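PDB 5KEI: 2,3-dihydroxybenzoate-AMP ligase from Mycobacterium smegmatis, which belongs to the ANL superfamily of AMP-binding enzymes, with a large N-terminal part followed by a smaller C-terminal domain. Local coordinates for residues 308-313 with 343-348; 249-254 with 274-279. One frame throughout, in Å; residues are numbered along the deposited sequence.

Interaction 1: 308-313 with 343-348; sequences LWAQAC and GALTPG
Trp309 O is gripped by two backbone N-H groups as helix 303-310 ends: Ala312 N at 3.1 Å, and Cys313 N in a weak bond of 3.5 Å. Cys313 N also donates to Ala310 O at 3.2 Å, so one amide serves two carbonyls while Gln311 turns the chain out of helical geometry. The face of this turn is met by the end of helix 335-344, and the meeting is apolar. Leu345 carries most of it. Leu345 CG stands anti to its own carbonyl carbon (chi1 -73°), which brings it to 3.7 Å from Ala310 CA and turns both methyls to the 309-310 peptide. Leu345 CD1 lies 4.0 Å from Trp309 CB, whereas Leu345 CD2 sits against Trp309 O and Ala310 CA, 4.2 Å from Cys313 SG. One residue earlier, Ala344 CB rests 3.7 Å from Ala310 O and comes up beside the methyl of Ala310. Ala310 and Ala344, both with methyl side chains, are the closest CA pair of the two segments. Beyond Leu345 the chain is tightened by an ST turn, in which Gly348 N donates to Thr346 OG1 at 3.0 Å (N-H...O 151°). The Trp309 indole leads away from Leu345 toward strand 298-301 and gives its NE1 hydrogen to Pro282 O. The contact thus joins the C-terminal ends of two helices beside the large mixed sheet, with Phe288 of helix 284-294 against Cys313 and Leu326 of strand 325-328 touching Leu345 and Thr346.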
ATOM      1  N   LEU A 308      -5.840  -4.363  22.484  1.00 35.50           N
ATOM      2  CA  LEU A 308      -6.019  -5.729  22.958  1.00 33.53           C
ATOM      3  C   LEU A 308      -4.785  -6.232  23.724  1.00 37.04           C
ATOM      4  O   LEU A 308      -4.937  -6.796  24.800  1.00 41.14           O
ATOM      5  CB  LEU A 308      -6.356  -6.656  21.779  1.00 33.84           C
ATOM      6  CG  LEU A 308      -6.635  -8.126  22.104  1.00 39.02           C
ATOM      7  CD1 LEU A 308      -7.903  -8.269  22.913  1.00 38.93           C
ATOM      8  CD2 LEU A 308      -6.681  -9.003  20.842  1.00 35.83           C
ATOM      9  N   TRP A 309      -3.573  -6.012  23.200  1.00 36.41           N
ATOM     10  CA  TRP A 309      -2.343  -6.421  23.900  1.00 34.06           C
ATOM     11  C   TRP A 309      -2.189  -5.755  25.247  1.00 40.16           C
ATOM     12  O   TRP A 309      -1.712  -6.368  26.192  1.00 45.88           O
ATOM     13  CB  TRP A 309      -1.079  -6.080  23.109  1.00 35.72           C
ATOM     14  CG  TRP A 309      -0.769  -6.927  21.932  1.00 36.16           C
ATOM     15  CD1 TRP A 309      -1.624  -7.728  21.240  1.00 33.41           C
ATOM     16  CD2 TRP A 309       0.505  -7.044  21.290  1.00 31.62           C
ATOM     17  NE1 TRP A 309      -0.962  -8.340  20.209  1.00 35.91           N
ATOM     18  CE2 TRP A 309       0.347  -7.936  20.216  1.00 32.36           C
ATOM     19  CE3 TRP A 309       1.765  -6.478  21.524  1.00 30.30           C
ATOM     20  CZ2 TRP A 309       1.402  -8.276  19.365  1.00 31.64           C
ATOM     21  CZ3 TRP A 309       2.807  -6.822  20.695  1.00 32.12           C
ATOM     22  CH2 TRP A 309       2.622  -7.717  19.623  1.00 30.58           C
ATOM     23  N   ALA A 310      -2.520  -4.470  25.295  1.00 37.04           N
ATOM     24  CA  ALA A 310      -2.382  -3.664  26.504  1.00 36.93           C
ATOM     25  C   ALA A 310      -3.261  -4.210  27.636  1.00 41.98           C
ATOM     26  O   ALA A 310      -2.803  -4.401  28.759  1.00 45.11           O
ATOM     27  CB  ALA A 310      -2.732  -2.207  26.206  1.00 28.34           C
ATOM     28  N   GLN A 311      -4.524  -4.484  27.330  1.00 40.95           N
ATOM     29  CA  GLN A 311      -5.421  -5.023  28.334  1.00 43.01           C
ATOM     30  C   GLN A 311      -5.228  -6.529  28.470  1.00 45.47           C
ATOM     31  O   GLN A 311      -6.099  -7.231  28.966  1.00 48.12           O
ATOM     32  CB  GLN A 311      -6.876  -4.677  27.996  1.00 44.98           C
ATOM     33  CG  GLN A 311      -7.401  -5.298  26.734  1.00 45.55           C
ATOM     34  CD  GLN A 311      -8.739  -4.726  26.310  1.00 44.83           C
ATOM     35  OE1 GLN A 311      -9.047  -3.562  26.583  1.00 42.63           O
ATOM     36  NE2 GLN A 311      -9.544  -5.545  25.637  1.00 46.31           N
ATOM     37  N   ALA A 312      -4.075  -7.018  28.025  1.00 52.14           N
ATOM     38  CA  ALA A 312      -3.699  -8.418  28.216  1.00 51.48           C
ATOM     39  C   ALA A 312      -2.643  -8.488  29.288  1.00 51.08           C
ATOM     40  O   ALA A 312      -2.420  -9.535  29.886  1.00 56.67           O
ATOM     41  CB  ALA A 312      -3.189  -9.035  26.927  1.00 51.87           C
ATOM     42  N   CYS A 313      -1.995  -7.353  29.522  1.00 56.22           N
ATOM     43  CA  CYS A 313      -0.992  -7.225  30.573  1.00 63.44           C
ATOM     44  C   CYS A 313      -1.638  -6.767  31.883  1.00 59.72           C
ATOM     45  O   CYS A 313      -2.315  -5.735  31.928  1.00 54.71           O
ATOM     46  CB  CYS A 313       0.105  -6.241  30.147  1.00 61.61           C
ATOM     47  SG  CYS A 313       1.343  -6.931  29.038  1.00 79.10           S
ATOM     48  N   GLY A 343       1.076   2.992  29.023  1.00 39.26           N
ATOM     49  CA  GLY A 343       1.085   2.813  30.461  1.00 37.61           C
ATOM     50  C   GLY A 343       1.135   1.328  30.764  1.00 41.52           C
ATOM     51  O   GLY A 343       1.585   0.906  31.824  1.00 44.16           O
ATOM     52  N   ALA A 344       0.683   0.528  29.803  1.00 45.34           N
ATOM     53  CA  ALA A 344       0.542  -0.906  29.998  1.00 42.91           C
ATOM     54  C   ALA A 344       1.509  -1.726  29.141  1.00 45.49           C
ATOM     55  O   ALA A 344       1.780  -2.883  29.460  1.00 51.36           O
ATOM     56  CB  ALA A 344      -0.889  -1.322  29.714  1.00 38.00           C
ATOM     57  N   LEU A 345       2.028  -1.143  28.062  1.00 44.09           N
ATOM     58  CA  LEU A 345       2.898  -1.889  27.140  1.00 43.02           C
ATOM     59  C   LEU A 345       4.331  -1.373  27.072  1.00 45.41           C
ATOM     60  O   LEU A 345       5.273  -2.126  27.293  1.00 50.42           O
ATOM     61  CB  LEU A 345       2.315  -1.888  25.723  1.00 43.07           C
ATOM     62  CG  LEU A 345       1.090  -2.751  25.428  1.00 41.92           C
ATOM     63  CD1 LEU A 345       0.774  -2.687  23.932  1.00 37.43           C
ATOM     64  CD2 LEU A 345       1.331  -4.188  25.872  1.00 39.45           C
ATOM     65  N   THR A 346       4.480  -0.098  26.730  1.00 40.66           N
ATOM     66  CA  THR A 346       5.783   0.535  26.551  1.00 36.27           C
ATOM     67  C   THR A 346       5.583   2.033  26.301  1.00 41.07           C
ATOM     68  O   THR A 346       4.704   2.424  25.524  1.00 39.77           O
ATOM     69  CB  THR A 346       6.607  -0.082  25.365  1.00 37.94           C
ATOM     70  OG1 THR A 346       7.799   0.688  25.163  1.00 34.72           O
ATOM     71  CG2 THR A 346       5.800  -0.098  24.056  1.00 34.73           C
ATOM     72  N   PRO A 347       6.399   2.880  26.959  1.00 39.66           N
ATOM     73  CA  PRO A 347       6.323   4.319  26.688  1.00 35.08           C
ATOM     74  C   PRO A 347       6.788   4.615  25.268  1.00 32.79           C
ATOM     75  O   PRO A 347       6.512   5.697  24.739  1.00 31.24           O
ATOM     76  CB  PRO A 347       7.276   4.926  27.726  1.00 37.30           C
ATOM     77  CG  PRO A 347       8.227   3.834  28.050  1.00 38.21           C
ATOM     78  CD  PRO A 347       7.455   2.551  27.934  1.00 34.82           C
ATOM     79  N   GLY A 348       7.486   3.645  24.675  1.00 33.14           N
ATOM     80  CA  GLY A 348       8.094   3.777  23.361  1.00 31.45           C
ATOM     81  C   GLY A 348       7.112   3.638  22.208  1.00 31.79           C
ATOM     82  O   GLY A 348       7.412   3.003  21.210  1.00 35.09           O
TER

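Interaction 2: 249-254 with 274-279; sequences YLVALP and ATTVFT
Two adjacent parallel strands of a beta-alpha-beta unit, 248-251 and 275-278, meet here inside the large mixed sheet, flanked by strands 62-65 and 298-301. Three strong backbone bonds join them: Tyr249 N to Thr275 O at 2.8 Å, Val277 N to Tyr249 O at 2.7 Å and almost straight (175°), and Val251 N to Val277 O at 2.8 Å. A fourth, Thr279 N to Val251 O, is weak at 3.4 Å, where Ala252 leaves extended geometry and the strands part; Asn104 ND2 bonds to Leu253 O and Thr279 O at this opening. On one sheet face Val251 carries the contact: its CG2, anti to its own carbonyl carbon, crosses Thr276 CG2 obliquely at 3.5 Å and lies over one face of the Phe278 ring. Thr276 OG1 stands at the edge of the Tyr249 ring, near its plane. The other face carries Leu250 CD1 against Val277 CG1 at 3.8 Å. Thr279 holds OG1 anti to its backbone N (chi1 177°), where it accepts from Asp281 N. Thr279 CG2, in the crowded position between N and C, meets Leu250 CD1 at 3.7 Å, the two side chains crossing obliquely, and touches Val251 O at 3.3 Å.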
ATOM      1  N   TYR A 249      12.941  -7.067  15.112  1.00 32.61           N
ATOM      2  CA  TYR A 249      11.616  -6.574  14.704  1.00 30.04           C
ATOM      3  C   TYR A 249      10.630  -7.721  14.475  1.00 29.44           C
ATOM      4  O   TYR A 249      10.933  -8.692  13.791  1.00 30.96           O
ATOM      5  CB  TYR A 249      11.745  -5.709  13.448  1.00 28.66           C
ATOM      6  CG  TYR A 249      10.439  -5.241  12.851  1.00 30.44           C
ATOM      7  CD1 TYR A 249       9.760  -4.150  13.377  1.00 27.99           C
ATOM      8  CD2 TYR A 249       9.892  -5.885  11.737  1.00 29.04           C
ATOM      9  CE1 TYR A 249       8.547  -3.717  12.819  1.00 31.69           C
ATOM     10  CE2 TYR A 249       8.680  -5.468  11.176  1.00 29.77           C
ATOM     11  CZ  TYR A 249       8.016  -4.386  11.721  1.00 31.52           C
ATOM     12  OH  TYR A 249       6.835  -3.965  11.168  1.00 30.44           O
ATOM     13  N   LEU A 250       9.449  -7.611  15.066  1.00 32.32           N
ATOM     14  CA  LEU A 250       8.448  -8.665  14.945  1.00 30.34           C
ATOM     15  C   LEU A 250       7.400  -8.266  13.922  1.00 30.28           C
ATOM     16  O   LEU A 250       6.728  -7.245  14.077  1.00 30.28           O
ATOM     17  CB  LEU A 250       7.794  -8.946  16.292  1.00 27.90           C
ATOM     18  CG  LEU A 250       6.585  -9.884  16.314  1.00 31.96           C
ATOM     19  CD1 LEU A 250       7.027 -11.347  16.223  1.00 28.54           C
ATOM     20  CD2 LEU A 250       5.753  -9.644  17.558  1.00 30.73           C
ATOM     21  N   VAL A 251       7.294  -9.059  12.863  1.00 31.67           N
ATOM     22  CA  VAL A 251       6.309  -8.842  11.811  1.00 26.22           C
ATOM     23  C   VAL A 251       4.996  -9.454  12.248  1.00 31.26           C
ATOM     24  O   VAL A 251       4.793 -10.660  12.138  1.00 32.66           O
ATOM     25  CB  VAL A 251       6.771  -9.453  10.477  1.00 29.74           C
ATOM     26  CG1 VAL A 251       5.699  -9.281   9.392  1.00 28.73           C
ATOM     27  CG2 VAL A 251       8.099  -8.816  10.049  1.00 24.69           C
ATOM     28  N   ALA A 252       4.108  -8.617  12.761  1.00 32.57           N
ATOM     29  CA  ALA A 252       2.839  -9.094  13.296  1.00 35.40           C
ATOM     30  C   ALA A 252       1.692  -8.860  12.305  1.00 31.35           C
ATOM     31  O   ALA A 252       0.718  -9.616  12.268  1.00 34.78           O
ATOM     32  CB  ALA A 252       2.546  -8.416  14.632  1.00 33.93           C
ATOM     33  N   LEU A 253       1.816  -7.802  11.514  1.00 31.05           N
ATOM     34  CA  LEU A 253       0.877  -7.517  10.435  1.00 31.21           C
ATOM     35  C   LEU A 253       1.228  -8.352   9.189  1.00 31.86           C
ATOM     36  O   LEU A 253       2.315  -8.921   9.126  1.00 27.23           O
ATOM     37  CB  LEU A 253       0.906  -6.021  10.130  1.00 27.01           C
ATOM     38  CG  LEU A 253       0.475  -5.184  11.334  1.00 32.05           C
ATOM     39  CD1 LEU A 253       0.986  -3.738  11.216  1.00 22.63           C
ATOM     40  CD2 LEU A 253      -1.051  -5.243  11.488  1.00 22.55           C
ATOM     41  N   PRO A 254       0.317  -8.439   8.200  1.00 31.27           N
ATOM     42  CA  PRO A 254       0.647  -9.202   6.985  1.00 33.32           C
ATOM     43  C   PRO A 254       1.885  -8.658   6.269  1.00 27.99           C
ATOM     44  O   PRO A 254       1.905  -7.500   5.866  1.00 31.37           O
ATOM     45  CB  PRO A 254      -0.602  -9.042   6.113  1.00 27.41           C
ATOM     46  CG  PRO A 254      -1.373  -7.937   6.717  1.00 28.63           C
ATOM     47  CD  PRO A 254      -1.068  -7.954   8.171  1.00 28.54           C
ATOM     48  N   ALA A 274      19.673  -5.846  11.336  1.00 35.95           N
ATOM     49  CA  ALA A 274      18.849  -6.305  12.452  1.00 34.87           C
ATOM     50  C   ALA A 274      18.141  -7.623  12.146  1.00 36.03           C
ATOM     51  O   ALA A 274      18.065  -8.048  10.994  1.00 37.78           O
ATOM     52  CB  ALA A 274      17.826  -5.239  12.823  1.00 36.76           C
ATOM     53  N   THR A 275      17.614  -8.267  13.184  1.00 36.20           N
ATOM     54  CA  THR A 275      16.870  -9.514  13.008  1.00 34.98           C
ATOM     55  C   THR A 275      15.377  -9.236  12.804  1.00 35.06           C
ATOM     56  O   THR A 275      14.798  -8.361  13.455  1.00 33.56           O
ATOM     57  CB  THR A 275      17.058 -10.453  14.227  1.00 34.42           C
ATOM     58  OG1 THR A 275      18.457 -10.630  14.491  1.00 38.93           O
ATOM     59  CG2 THR A 275      16.392 -11.813  13.994  1.00 32.17           C
ATOM     60  N   THR A 276      14.751  -9.981  11.899  1.00 34.10           N
ATOM     61  CA  THR A 276      13.311  -9.896  11.711  1.00 28.19           C
ATOM     62  C   THR A 276      12.655 -11.233  12.055  1.00 33.14           C
ATOM     63  O   THR A 276      13.109 -12.293  11.608  1.00 37.66           O
ATOM     64  CB  THR A 276      12.963  -9.488  10.263  1.00 32.88           C
ATOM     65  OG1 THR A 276      13.341  -8.118  10.050  1.00 30.10           O
ATOM     66  CG2 THR A 276      11.480  -9.658   9.995  1.00 26.69           C
ATOM     67  N   VAL A 277      11.595 -11.177  12.855  1.00 32.30           N
ATOM     68  CA  VAL A 277      10.844 -12.361  13.275  1.00 31.33           C
ATOM     69  C   VAL A 277       9.425 -12.359  12.726  1.00 31.49           C
ATOM     70  O   VAL A 277       8.663 -11.456  13.029  1.00 34.57           O
ATOM     71  CB  VAL A 277      10.737 -12.450  14.806  1.00 34.08           C
ATOM     72  CG1 VAL A 277       9.881 -13.631  15.181  1.00 30.14           C
ATOM     73  CG2 VAL A 277      12.134 -12.523  15.458  1.00 31.65           C
ATOM     74  N   PHE A 278       9.067 -13.370  11.936  1.00 34.38           N
ATOM     75  CA  PHE A 278       7.707 -13.516  11.402  1.00 31.19           C
ATOM     76  C   PHE A 278       6.818 -14.303  12.370  1.00 37.75           C
ATOM     77  O   PHE A 278       7.280 -15.254  13.005  1.00 39.30           O
ATOM     78  CB  PHE A 278       7.724 -14.226  10.041  1.00 34.52           C
ATOM     79  CG  PHE A 278       8.419 -13.454   8.954  1.00 32.17           C
ATOM     80  CD1 PHE A 278       9.794 -13.448   8.864  1.00 29.89           C
ATOM     81  CD2 PHE A 278       7.691 -12.732   8.029  1.00 33.58           C
ATOM     82  CE1 PHE A 278      10.429 -12.733   7.881  1.00 32.07           C
ATOM     83  CE2 PHE A 278       8.329 -12.015   7.030  1.00 33.81           C
ATOM     84  CZ  PHE A 278       9.693 -12.017   6.958  1.00 28.91           C
ATOM     85  N   THR A 279       5.548 -13.914  12.485  1.00 31.05           N
ATOM     86  CA  THR A 279       4.596 -14.689  13.277  1.00 33.89           C
ATOM     87  C   THR A 279       3.250 -14.787  12.585  1.00 37.68           C
ATOM     88  O   THR A 279       2.806 -13.868  11.903  1.00 36.33           O
ATOM     89  CB  THR A 279       4.361 -14.110  14.713  1.00 40.24           C
ATOM     90  OG1 THR A 279       3.366 -14.902  15.382  1.00 41.27           O
ATOM     91  CG2 THR A 279       3.895 -12.633  14.682  1.00 28.68           C
TER

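From the N terminus, interaction 2 comes first: the chain leaves 249-254, passes through helices 258-262 and 265-271, and returns at 274-279, closing a 19-residue connection. Helix 284-294 and strand 298-301 follow, then helix 303-310 opens interaction 1. The 29 residues to 343-348, of which 314-320 are not modelled, include strand 325-328 and most of helix 335-344. The two loops run in series, neither nesting nor crossing. One pairs neighbouring strands within the sheet, the other joins helix ends packed beside it. Although their centres lie 18 Å apart, they touch where Trp309 CH2 packs 4.2 Å from Leu250 CD2, near strand 298-301.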